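Side-chain contacts in dTDP-4-dehydrorhamnose reductase (Bacillus anthracis, PDB 3SC6), which catalyses the NADPH-dependent reduction of dTDP-4-dehydrorhamnose, the last step in making dTDP-L-rhamnose, on a Rossmann-type fold: residues 18-21 and 22-26; 42-45 and 46-49; 88-91 and 92-96; 277-280 and 281-285. All coordinates share one frame; numbering follows the deposited sequence.

Interaction 1 of 4, residues 18-21 and 22-26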
loop_
_atom_site.group_PDB
_atom_site.type_symbol
_atom_site.label_atom_id
_atom_site.label_comp_id
_atom_site.label_asym_id
_atom_site.label_seq_id
_atom_site.Cartn_x
_atom_site.Cartn_y
_atom_site.Cartn_z
ATOM N N GLY A 18 -8.790 -2.548 0.600
ATOM C CA GLY A 18 -9.893 -3.493 0.502
ATOM C C GLY A 18 -11.258 -2.841 0.458
ATOM O O GLY A 18 -12.110 -3.220 -0.343
ATOM N N LYS A 19 -11.462 -1.860 1.326
ATOM C CA LYS A 19 -12.726 -1.146 1.401
ATOM C C LYS A 19 -13.029 -0.395 0.101
ATOM O O LYS A 19 -14.168 -0.396 -0.368
ATOM C CB LYS A 19 -12.677 -0.162 2.576
ATOM C CG LYS A 19 -13.943 0.661 2.818
ATOM C CD LYS A 19 -15.143 -0.196 3.182
ATOM C CE LYS A 19 -16.387 0.667 3.412
ATOM N NZ LYS A 19 -16.199 1.663 4.505
ATOM N N GLN A 20 -12.006 0.225 -0.486
ATOM C CA GLN A 20 -12.178 0.990 -1.725
ATOM C C GLN A 20 -11.929 0.180 -3.005
ATOM O O GLN A 20 -12.497 0.487 -4.049
ATOM C CB GLN A 20 -11.308 2.249 -1.674
ATOM C CG GLN A 20 -11.430 3.166 -2.881
ATOM C CD GLN A 20 -10.630 4.447 -2.714
ATOM O OE1 GLN A 20 -10.043 4.693 -1.660
ATOM N NE2 GLN A 20 -10.624 5.281 -3.746
ATOM N N LEU A 21 -11.083 -0.841 -2.925
ATOM C CA LEU A 21 -10.784 -1.687 -4.081
ATOM C C LEU A 21 -12.041 -2.474 -4.429
ATOM O O LEU A 21 -12.395 -2.633 -5.596
ATOM C CB LEU A 21 -9.636 -2.644 -3.763
ATOM C CG LEU A 21 -9.222 -3.614 -4.871
ATOM C CD1 LEU A 21 -8.829 -2.869 -6.140
ATOM C CD2 LEU A 21 -8.084 -4.501 -4.386
ATOM N N GLN A 22 -12.703 -2.962 -3.387
ATOM C CA GLN A 22 -13.933 -3.729 -3.501
ATOM C C GLN A 22 -15.004 -2.992 -4.315
ATOM O O GLN A 22 -15.824 -3.619 -4.983
ATOM C CB GLN A 22 -14.462 -3.992 -2.092
ATOM C CG GLN A 22 -15.800 -4.698 -2.005
ATOM C CD GLN A 22 -16.250 -4.876 -0.563
ATOM O OE1 GLN A 22 -15.494 -4.604 0.374
ATOM N NE2 GLN A 22 -17.484 -5.337 -0.378
ATOM N N GLU A 23 -14.993 -1.665 -4.250
ATOM C CA GLU A 23 -15.963 -0.845 -4.972
ATOM C C GLU A 23 -15.521 -0.446 -6.372
ATOM O O GLU A 23 -16.354 -0.125 -7.212
ATOM C CB GLU A 23 -16.219 0.449 -4.196
ATOM C CG GLU A 23 -16.779 0.266 -2.799
ATOM C CD GLU A 23 -16.973 1.590 -2.079
ATOM O OE1 GLU A 23 -16.626 2.641 -2.663
ATOM O OE2 GLU A 23 -17.461 1.582 -0.927
ATOM N N GLU A 24 -14.216 -0.457 -6.623
ATOM C CA GLU A 24 -13.695 -0.064 -7.933
ATOM C C GLU A 24 -13.505 -1.185 -8.967
ATOM O O GLU A 24 -13.239 -0.904 -10.137
ATOM C CB GLU A 24 -12.430 0.774 -7.750
ATOM C CG GLU A 24 -12.719 2.053 -6.960
ATOM C CD GLU A 24 -11.503 2.924 -6.747
ATOM O OE1 GLU A 24 -10.404 2.545 -7.210
ATOM O OE2 GLU A 24 -11.652 3.993 -6.115
ATOM N N LEU A 25 -13.624 -2.442 -8.549
ATOM C CA LEU A 25 -13.485 -3.554 -9.487
ATOM C C LEU A 25 -14.853 -3.718 -10.136
ATOM O O LEU A 25 -15.860 -3.832 -9.438
ATOM C CB LEU A 25 -13.061 -4.845 -8.790
ATOM C CG LEU A 25 -11.691 -4.830 -8.122
ATOM C CD1 LEU A 25 -11.436 -6.153 -7.416
ATOM C CD2 LEU A 25 -10.603 -4.550 -9.151
ATOM N N ASN A 26 -14.884 -3.714 -11.466
ATOM C CA ASN A 26 -16.136 -3.848 -12.206
ATOM C C ASN A 26 -16.863 -5.148 -11.844
ATOM O O ASN A 26 -16.367 -6.237 -12.131
ATOM C CB ASN A 26 -15.858 -3.780 -13.714
ATOM C CG ASN A 26 -17.125 -3.801 -14.551
ATOM O OD1 ASN A 26 -18.236 -3.814 -14.025
ATOM N ND2 ASN A 26 -16.958 -3.781 -15.866
#

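Interaction 2 of 4, residues 42-45 and 46-49. With NAP (NADP nicotinamide-adenine-dinucleotide phosphate), chain G.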
loop_
_atom_site.group_PDB
_atom_site.type_symbol
_atom_site.label_atom_id
_atom_site.label_comp_id
_atom_site.label_asym_id
_atom_site.label_seq_id
_atom_site.Cartn_x
_atom_site.Cartn_y
_atom_site.Cartn_z
ATOM N N ILE A 42 -5.849 -14.566 8.103
ATOM C CA ILE A 42 -4.637 -14.848 7.342
ATOM C C ILE A 42 -3.674 -15.772 8.100
ATOM O O ILE A 42 -2.984 -16.587 7.490
ATOM C CB ILE A 42 -3.903 -13.525 7.031
ATOM C CG1 ILE A 42 -2.801 -13.704 6.003
ATOM C CG2 ILE A 42 -3.360 -12.902 8.297
ATOM C CD1 ILE A 42 -2.058 -12.399 5.736
ATOM N N THR A 43 -3.645 -15.655 9.427
ATOM C CA THR A 43 -2.758 -16.476 10.257
ATOM C C THR A 43 -3.253 -17.907 10.491
ATOM O O THR A 43 -2.558 -18.703 11.120
ATOM C CB THR A 43 -2.516 -15.820 11.627
ATOM O OG1 THR A 43 -3.752 -15.713 12.340
ATOM C CG2 THR A 43 -1.902 -14.440 11.455
ATOM N N ASN A 44 -4.450 -18.226 10.006
ATOM C CA ASN A 44 -5.022 -19.569 10.163
ATOM C C ASN A 44 -5.010 -20.252 8.796
ATOM O O ASN A 44 -5.923 -20.075 7.990
ATOM C CB ASN A 44 -6.443 -19.478 10.730
ATOM C CG ASN A 44 -7.079 -20.840 10.951
ATOM O OD1 ASN A 44 -6.507 -21.876 10.612
ATOM N ND2 ASN A 44 -8.271 -20.838 11.523
ATOM N N ILE A 45 -3.967 -21.038 8.548
ATOM C CA ILE A 45 -3.807 -21.737 7.275
ATOM C C ILE A 45 -4.967 -22.685 6.960
ATOM O O ILE A 45 -5.426 -22.755 5.819
ATOM C CB ILE A 45 -2.451 -22.491 7.217
ATOM C CG1 ILE A 45 -2.152 -22.956 5.787
ATOM C CG2 ILE A 45 -2.408 -23.623 8.248
ATOM C CD1 ILE A 45 -0.808 -23.650 5.631
ATOM N N SER A 46 -5.446 -23.409 7.961
ATOM C CA SER A 46 -6.549 -24.329 7.740
ATOM C C SER A 46 -7.749 -23.568 7.181
ATOM O O SER A 46 -8.446 -24.063 6.297
ATOM C CB SER A 46 -6.924 -25.041 9.039
ATOM O OG SER A 46 -7.313 -24.110 10.035
ATOM N N GLN A 47 -7.978 -22.361 7.690
ATOM C CA GLN A 47 -9.094 -21.539 7.235
ATOM C C GLN A 47 -8.808 -20.958 5.854
ATOM O O GLN A 47 -9.698 -20.909 5.002
ATOM C CB GLN A 47 -9.370 -20.391 8.213
ATOM C CG GLN A 47 -10.572 -19.523 7.815
ATOM C CD GLN A 47 -10.830 -18.363 8.774
ATOM O OE1 GLN A 47 -10.009 -18.057 9.641
ATOM N NE2 GLN A 47 -11.966 -17.695 8.599
ATOM N N VAL A 48 -7.569 -20.514 5.640
ATOM C CA VAL A 48 -7.176 -19.935 4.360
ATOM C C VAL A 48 -7.441 -20.928 3.234
ATOM O O VAL A 48 -8.005 -20.570 2.196
ATOM C CB VAL A 48 -5.691 -19.518 4.343
ATOM C CG1 VAL A 48 -5.321 -18.937 2.989
ATOM C CG2 VAL A 48 -5.411 -18.506 5.431
ATOM N N GLN A 49 -7.030 -22.175 3.439
ATOM C CA GLN A 49 -7.239 -23.210 2.432
ATOM C C GLN A 49 -8.728 -23.501 2.219
ATOM O O GLN A 49 -9.183 -23.595 1.084
ATOM C CB GLN A 49 -6.435 -24.476 2.765
ATOM C CG GLN A 49 -4.913 -24.260 2.669
ATOM C CD GLN A 49 -4.089 -25.495 3.023
ATOM O OE1 GLN A 49 -4.539 -26.377 3.758
ATOM N NE2 GLN A 49 -2.849 -25.532 2.538
HETATM P PA NAP G . -4.972 -1.184 6.728
HETATM O O1A NAP G . -4.348 -1.449 8.077
HETATM O O2A NAP G . -6.195 -0.296 6.642
HETATM O O5B NAP G . -5.327 -2.588 6.027
HETATM C C5B NAP G . -4.883 -3.835 6.555
HETATM C C4B NAP G . -6.099 -4.677 6.922
HETATM O O4B NAP G . -5.690 -6.018 7.232
HETATM C C3B NAP G . -6.829 -4.128 8.147
HETATM O O3B NAP G . -8.206 -3.863 7.867
HETATM C C2B NAP G . -6.710 -5.223 9.182
HETATM O O2B NAP G . -7.878 -5.326 9.995
HETATM C C1B NAP G . -6.483 -6.465 8.331
HETATM N N9A NAP G . -5.904 -7.591 9.114
HETATM C C8A NAP G . -5.160 -7.518 10.234
HETATM N N7A NAP G . -4.866 -8.774 10.642
HETATM C C5A NAP G . -5.441 -9.628 9.775
HETATM C C6A NAP G . -5.503 -11.105 9.666
HETATM N N6A NAP G . -4.879 -11.893 10.575
HETATM N N1A NAP G . -6.189 -11.642 8.631
HETATM C C2A NAP G . -6.805 -10.851 7.730
HETATM N N3A NAP G . -6.763 -9.506 7.816
HETATM C C4A NAP G . -6.096 -8.879 8.820
HETATM O O3 NAP G . -3.832 -0.604 5.743
HETATM P PN NAP G . -4.002 -0.542 4.133
HETATM O O1N NAP G . -3.253 0.674 3.639
HETATM O O2N NAP G . -5.444 -0.760 3.749
HETATM O O5D NAP G . -3.192 -1.841 3.650
HETATM C C5D NAP G . -2.910 -2.050 2.266
HETATM C C4D NAP G . -1.513 -2.642 2.086
HETATM O O4D NAP G . -0.599 -1.628 1.640
HETATM C C3D NAP G . -0.940 -3.227 3.374
HETATM O O3D NAP G . -0.544 -4.584 3.165
HETATM C C2D NAP G . 0.262 -2.369 3.707
HETATM O O2D NAP G . 1.320 -3.177 4.222
HETATM C C1D NAP G . 0.626 -1.706 2.382
HETATM N N1N NAP G . 1.227 -0.373 2.535
HETATM C C2N NAP G . 0.541 0.612 3.141
HETATM C C3N NAP G . 1.096 1.882 3.290
HETATM C C7N NAP G . 0.304 2.962 3.977
HETATM O O7N NAP G . -0.785 2.681 4.458
HETATM N N7N NAP G . 0.786 4.201 4.052
HETATM C C4N NAP G . 2.374 2.124 2.794
HETATM C C5N NAP G . 3.059 1.096 2.167
HETATM C C6N NAP G . 2.457 -0.152 2.046
HETATM P P2B NAP G . -7.866 -4.805 11.521
HETATM O O1X NAP G . -9.325 -4.850 11.905
HETATM O O2X NAP G . -7.000 -5.798 12.259
HETATM O O3X NAP G . -7.280 -3.418 11.441
#

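Interaction 3 of 4, residues 88-91 and 92-96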
loop_
_atom_site.group_PDB
_atom_site.type_symbol
_atom_site.label_atom_id
_atom_site.label_comp_id
_atom_site.label_asym_id
_atom_site.label_seq_id
_atom_site.Cartn_x
_atom_site.Cartn_y
_atom_site.Cartn_z
ATOM N N ARG A 88 2.682 -16.240 3.456
ATOM C CA ARG A 88 3.108 -17.594 3.130
ATOM C C ARG A 88 1.875 -18.511 3.007
ATOM O O ARG A 88 1.794 -19.321 2.081
ATOM C CB ARG A 88 4.133 -18.051 4.182
ATOM C CG ARG A 88 4.775 -19.429 4.010
ATOM C CD ARG A 88 3.819 -20.574 4.193
ATOM N NE ARG A 88 3.208 -20.492 5.512
ATOM C CZ ARG A 88 3.744 -20.979 6.630
ATOM N NH1 ARG A 88 3.094 -20.843 7.779
ATOM N NH2 ARG A 88 4.926 -21.586 6.609
ATOM N N ASN A 89 0.912 -18.353 3.916
ATOM C CA ASN A 89 -0.320 -19.157 3.905
ATOM C C ASN A 89 -1.171 -18.854 2.672
ATOM O O ASN A 89 -1.705 -19.761 2.030
ATOM C CB ASN A 89 -1.159 -18.887 5.160
ATOM C CG ASN A 89 -0.446 -19.269 6.444
ATOM O OD1 ASN A 89 0.582 -19.937 6.423
ATOM N ND2 ASN A 89 -1.013 -18.864 7.576
ATOM N N VAL A 90 -1.314 -17.571 2.355
ATOM C CA VAL A 90 -2.102 -17.159 1.191
ATOM C C VAL A 90 -1.388 -17.593 -0.083
ATOM O O VAL A 90 -2.027 -17.839 -1.105
ATOM C CB VAL A 90 -2.350 -15.637 1.179
ATOM C CG1 VAL A 90 -3.051 -15.207 -0.103
ATOM C CG2 VAL A 90 -3.155 -15.229 2.413
ATOM N N ALA A 91 -0.061 -17.693 -0.009
ATOM C CA ALA A 91 0.743 -18.110 -1.151
ATOM C C ALA A 91 0.459 -19.579 -1.439
ATOM O O ALA A 91 0.160 -19.952 -2.576
ATOM C CB ALA A 91 2.210 -17.893 -0.872
ATOM N N VAL A 92 0.549 -20.406 -0.400
ATOM C CA VAL A 92 0.293 -21.840 -0.523
ATOM C C VAL A 92 -1.075 -22.086 -1.167
ATOM O O VAL A 92 -1.178 -22.786 -2.172
ATOM C CB VAL A 92 0.341 -22.541 0.857
ATOM C CG1 VAL A 92 -0.076 -23.993 0.738
ATOM C CG2 VAL A 92 1.730 -22.419 1.474
ATOM N N ALA A 93 -2.116 -21.492 -0.589
ATOM C CA ALA A 93 -3.479 -21.643 -1.102
ATOM C C ALA A 93 -3.585 -21.190 -2.559
ATOM O O ALA A 93 -4.217 -21.857 -3.380
ATOM C CB ALA A 93 -4.455 -20.869 -0.238
ATOM N N SER A 94 -2.973 -20.052 -2.875
ATOM C CA SER A 94 -3.003 -19.525 -4.233
ATOM C C SER A 94 -2.444 -20.565 -5.198
ATOM O O SER A 94 -2.961 -20.738 -6.304
ATOM C CB SER A 94 -2.177 -18.244 -4.330
ATOM O OG SER A 94 -2.669 -17.246 -3.453
ATOM N N GLN A 95 -1.389 -21.257 -4.764
ATOM C CA GLN A 95 -0.750 -22.285 -5.579
ATOM C C GLN A 95 -1.687 -23.480 -5.826
ATOM O O GLN A 95 -1.860 -23.895 -6.970
ATOM C CB GLN A 95 0.556 -22.752 -4.925
ATOM C CG GLN A 95 1.332 -23.814 -5.715
ATOM C CD GLN A 95 1.811 -23.334 -7.090
ATOM O OE1 GLN A 95 1.715 -22.147 -7.402
ATOM N NE2 GLN A 95 2.334 -24.249 -7.907
ATOM N N LEU A 96 -2.294 -24.031 -4.772
ATOM C CA LEU A 96 -3.208 -25.174 -4.950
ATOM C C LEU A 96 -4.343 -24.899 -5.923
ATOM O O LEU A 96 -4.843 -25.828 -6.545
ATOM C CB LEU A 96 -3.818 -25.676 -3.627
ATOM C CG LEU A 96 -2.942 -26.340 -2.563
ATOM C CD1 LEU A 96 -1.823 -25.441 -2.095
ATOM C CD2 LEU A 96 -3.808 -26.757 -1.387
#

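Interaction 4 of 4, residues 277-280 and 281-285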
loop_
_atom_site.group_PDB
_atom_site.type_symbol
_atom_site.label_atom_id
_atom_site.label_comp_id
_atom_site.label_asym_id
_atom_site.label_seq_id
_atom_site.Cartn_x
_atom_site.Cartn_y
_atom_site.Cartn_z
ATOM N N LEU A 277 -4.031 13.760 -5.680
ATOM C CA LEU A 277 -4.724 14.416 -4.579
ATOM C C LEU A 277 -5.951 15.178 -5.080
ATOM O O LEU A 277 -6.935 15.316 -4.358
ATOM C CB LEU A 277 -3.769 15.376 -3.862
ATOM C CG LEU A 277 -4.304 16.165 -2.664
ATOM C CD1 LEU A 277 -4.851 15.240 -1.584
ATOM C CD2 LEU A 277 -3.211 17.053 -2.100
ATOM N N GLU A 278 -5.896 15.674 -6.313
ATOM C CA GLU A 278 -7.023 16.410 -6.867
ATOM C C GLU A 278 -8.256 15.537 -6.930
ATOM O O GLU A 278 -9.313 15.900 -6.412
ATOM C CB GLU A 278 -6.745 16.902 -8.291
ATOM C CG GLU A 278 -5.583 17.854 -8.457
ATOM C CD GLU A 278 -5.423 18.309 -9.902
ATOM O OE1 GLU A 278 -6.281 17.953 -10.741
ATOM O OE2 GLU A 278 -4.449 19.033 -10.197
ATOM N N ARG A 279 -8.111 14.371 -7.555
ATOM C CA ARG A 279 -9.232 13.447 -7.704
ATOM C C ARG A 279 -9.759 12.943 -6.353
ATOM O O ARG A 279 -10.854 12.388 -6.279
ATOM C CB ARG A 279 -8.900 12.337 -8.728
ATOM C CG ARG A 279 -10.080 11.431 -9.082
ATOM C CD ARG A 279 -9.808 10.566 -10.333
ATOM N NE ARG A 279 -8.748 9.563 -10.231
ATOM C CZ ARG A 279 -8.949 8.276 -9.938
ATOM N NH1 ARG A 279 -7.919 7.440 -9.886
ATOM N NH2 ARG A 279 -10.176 7.811 -9.718
ATOM N N PHE A 280 -8.988 13.160 -5.288
ATOM C CA PHE A 280 -9.408 12.752 -3.952
ATOM C C PHE A 280 -10.555 13.642 -3.494
ATOM O O PHE A 280 -11.585 13.149 -3.038
ATOM C CB PHE A 280 -8.267 12.845 -2.946
ATOM C CG PHE A 280 -8.701 12.586 -1.539
ATOM C CD1 PHE A 280 -8.742 11.302 -1.034
ATOM C CD2 PHE A 280 -9.087 13.637 -0.721
ATOM C CE1 PHE A 280 -9.156 11.067 0.265
ATOM C CE2 PHE A 280 -9.499 13.412 0.577
ATOM C CZ PHE A 280 -9.534 12.124 1.073
ATOM N N PHE A 281 -10.367 14.956 -3.601
ATOM C CA PHE A 281 -11.407 15.904 -3.200
ATOM C C PHE A 281 -12.614 15.800 -4.120
ATOM O O PHE A 281 -13.752 15.889 -3.667
ATOM C CB PHE A 281 -10.893 17.351 -3.201
ATOM C CG PHE A 281 -9.811 17.625 -2.189
ATOM C CD1 PHE A 281 -10.139 18.023 -0.899
ATOM C CD2 PHE A 281 -8.472 17.516 -2.529
ATOM C CE1 PHE A 281 -9.152 18.287 0.034
ATOM C CE2 PHE A 281 -7.480 17.781 -1.597
ATOM C CZ PHE A 281 -7.821 18.165 -0.316
ATOM N N ILE A 282 -12.358 15.609 -5.413
ATOM C CA ILE A 282 -13.428 15.493 -6.406
ATOM C C ILE A 282 -14.382 14.346 -6.099
ATOM O O ILE A 282 -15.602 14.500 -6.189
ATOM C CB ILE A 282 -12.865 15.292 -7.836
ATOM C CG1 ILE A 282 -12.031 16.502 -8.264
ATOM C CG2 ILE A 282 -13.998 15.102 -8.826
ATOM C CD1 ILE A 282 -11.442 16.375 -9.656
ATOM N N GLU A 283 -13.821 13.202 -5.719
ATOM C CA GLU A 283 -14.618 12.019 -5.406
ATOM C C GLU A 283 -15.211 11.990 -3.988
ATOM O O GLU A 283 -16.242 11.355 -3.767
ATOM C CB GLU A 283 -13.792 10.756 -5.668
ATOM C CG GLU A 283 -13.365 10.607 -7.126
ATOM C CD GLU A 283 -12.531 9.363 -7.383
ATOM O OE1 GLU A 283 -12.186 8.655 -6.417
ATOM O OE2 GLU A 283 -12.211 9.101 -8.560
ATOM N N THR A 284 -14.576 12.672 -3.040
ATOM C CA THR A 284 -15.074 12.696 -1.660
ATOM C C THR A 284 -15.665 14.052 -1.277
ATOM O O THR A 284 -15.499 14.511 -0.145
ATOM C CB THR A 284 -13.959 12.345 -0.659
ATOM O OG1 THR A 284 -12.894 13.298 -0.765
ATOM C CG2 THR A 284 -13.420 10.959 -0.934
ATOM N N LYS A 285 -16.362 14.687 -2.216
ATOM C CA LYS A 285 -16.973 15.990 -1.967
ATOM C C LYS A 285 -18.058 15.891 -0.892
ATOM O O LYS A 285 -19.145 15.364 -1.134
ATOM C CB LYS A 285 -17.562 16.563 -3.263
ATOM C CG LYS A 285 -18.220 17.932 -3.096
ATOM C CD LYS A 285 -18.787 18.453 -4.409
ATOM C CE LYS A 285 -19.442 19.815 -4.223
ATOM N NZ LYS A 285 -20.012 20.345 -5.492
#

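Interaction 1 of 4, residues 18-21 and 22-26
Gln22 and Gly18 join backbones over one full helical turn, Gln22 N giving its hydrogen to Gly18 O at 3.1 Å. After that bond the last turn of helix 16-24 slackens. Gln20 O receives weak bonds from the amides of both Glu23 and Glu24, and Leu21 O weak ones from Glu24 and Leu25, so the two carbonyls are shared as the helix runs out; Leu25 is the first residue to leave helical angles.

On one flank Gln20 reaches Glu24, one turn on. Gln20 NE2 donates to Glu24 OE2 at 2.9 Å, striking the syn side of the carboxylate from 34° out of its plane, and the amide stands almost perpendicular to that carboxylate (86°). Both chains are extended beyond CG; with chi1 -178° the glutamine throws its amide away from its own N, while Glu24 swings CG beside its N, which brings OE2 within 3.3 Å of Gln20 CG as well. The other ends of the pair are held too: Gln20 OE1 by Lys159 N, Glu24 OE1 by Asn195 ND2 of helix 191-202.

Leu21 and Leu25 share another flank, Leu21 CD1 lying 3.9 Å from Leu25 CD2. Both leucines rest on Ile10 and on Ile61 of the neighbouring strands 6-11 and 59-62. This is the first crossover helix of a Rossmann fold, the helix of the beta-alpha-beta unit 6-11, 16-24, 30-35, whose N-terminal turn meets the NADP.

Interaction 2 of 4, residues 42-45 and 46-49
Asn44 turns two oxygens, one from its side chain and one from its backbone, to the amides of the first turn that follows it. At the N-cap of helix 45-55, it accepts a weak capping bond from Gln47 N through OD1 at 3.3 Å, while its backbone O takes up Val48 N at 2.9 Å. Ser46 OG also donates to Asn44 OD1, though the modelled 2.4 Å is doubtful. CG of Asn44 is turned opposite to its own N (chi1 -178°), and this carries the amide over the first turn, where ND2 lies 3.5 Å from Gln47 CB and the two amide planes stand 66° apart. The polar end of Gln47 is engaged elsewhere, OE1 taking the N-H of Asp41.

One step on, Gln49 N bonds to Ile45 O at 2.9 Å, and the Ile45 and Gln49 side chains run alongside each other, pointing the same way.

Just upstream, Ile42 N donates to N1A of the NADP adenine at 3.0 Å, nearly straight at 169°. Cofactor and helix start are therefore tied to one short run of backbone: a main-chain N-H bonds to adenine N1A, consistent with a part in holding the base, and two residues later a side chain caps the first helical turn, if only weakly.

Interaction 3 of 4, residues 88-91 and 92-96
Ser94 meets Val90 through two donors on one acceptor: Ser94 OG lies 2.5 Å from Val90 O, and Ser94 N, 3.0 Å away, reaches that oxygen from the opposite face of the carbonyl plane. The hydroxyl gets there because OG sits beside its own backbone N (chi1 -59°), folded back along the helix to satisfy itself on the preceding turn.

Within 88-91, Arg88 and its neighbour Asn89 form a second polar group. Arg88 NE (2.8 Å) and NH1 (3.0 Å) both grip Asn89 OD1, side-on and close to the guanidinium plane; the arginine chain is bent at chi2 and chi3 to bring that edge round. Asn89 ND2 is held in turn by Ile42 O in the loop ahead of helix 45-55, so both ends of the amide are engaged and its rotation is fixed.

Backbone bonds continue regularly between these groups, for example Ala93 N to Asn89 O at 177°. Outside them, Val92 CG2 packs 3.9 Å from Arg88 CD, the two side chains pointing the same way, and both touch Leu144 of helix 129-144. Val90 and Ser94 face strand 59-62 through Ile60, while Ala93 meets Val52 of helix 45-55.

On this part of helix 76-97 the buried Ser94 hydroxyl and Asn89 amide have partners where the helix packs on strand 59-62 and helices 45-55 and 129-144: the hydroxyl is absorbed by the helix itself, and Asn89 links the arginine to the segment that touches the adenine.

Interaction 4 of 4, residues 277-280 and 281-285
Arg279 and Glu283 meet in a salt bridge one turn apart: Arg279 NH2 donates to Glu283 OE2 at 2.7 Å, arriving on the syn side of the carboxylate, with the two flat groups turned 73° against each other. Each group has further partners. Arg279 NH1 pairs with Asp193, and Glu283 OE1 takes both Lys159 NZ and Tyr190 OH, so this carboxylate sits in a small network that would probably keep it ionised.

At the end of helix 273-283, Phe280 O is claimed twice by Thr284, by N at 3.0 Å and by OG1 at 2.6 Å, from opposite faces of its plane. Thr284 is the first residue to leave helical angles, and with OG1 between its own N and carbonyl carbon (chi1 60°) the hydroxyl turns back onto this C-terminal turn, also lying over one face of the Phe280 ring.

Helix 273-283, the last of the chain, packs on helices 164-172, 191-202 and 220-231. Phe280 points its edge at the face of Phe281 in a T-shaped pair, centroids 5.7 Å apart and planes at 89°, with Phe280 CD2 over the ring centre. Leu277 CD1 meets Phe281 CE2 at 3.7 Å, and Ile227 touches both of these residues.

All four are local contacts along a helix or at its ends: interaction 2 is at a helix start, 1 and 4 at helix ends, 3 mid-helix. Interactions 2 and 3, 9 Å apart between centres, touch, also through Gln49 against Val92, placing helices 45-55 and 76-97 side by side near the adenine. Interaction 3 is the most buried; the other three are partly buried. Interactions 1 and 4 do not touch, their nearest atoms being about 5 Å apart, yet both draw on Lys159 and helix 191-202, Tyr190 being only a weak partner of interaction 1. Interaction 4, about 25 Å from interactions 2 and 3 between nearest atoms, alone combines a salt bridge with an aromatic pair, whereas capping marks interaction 2.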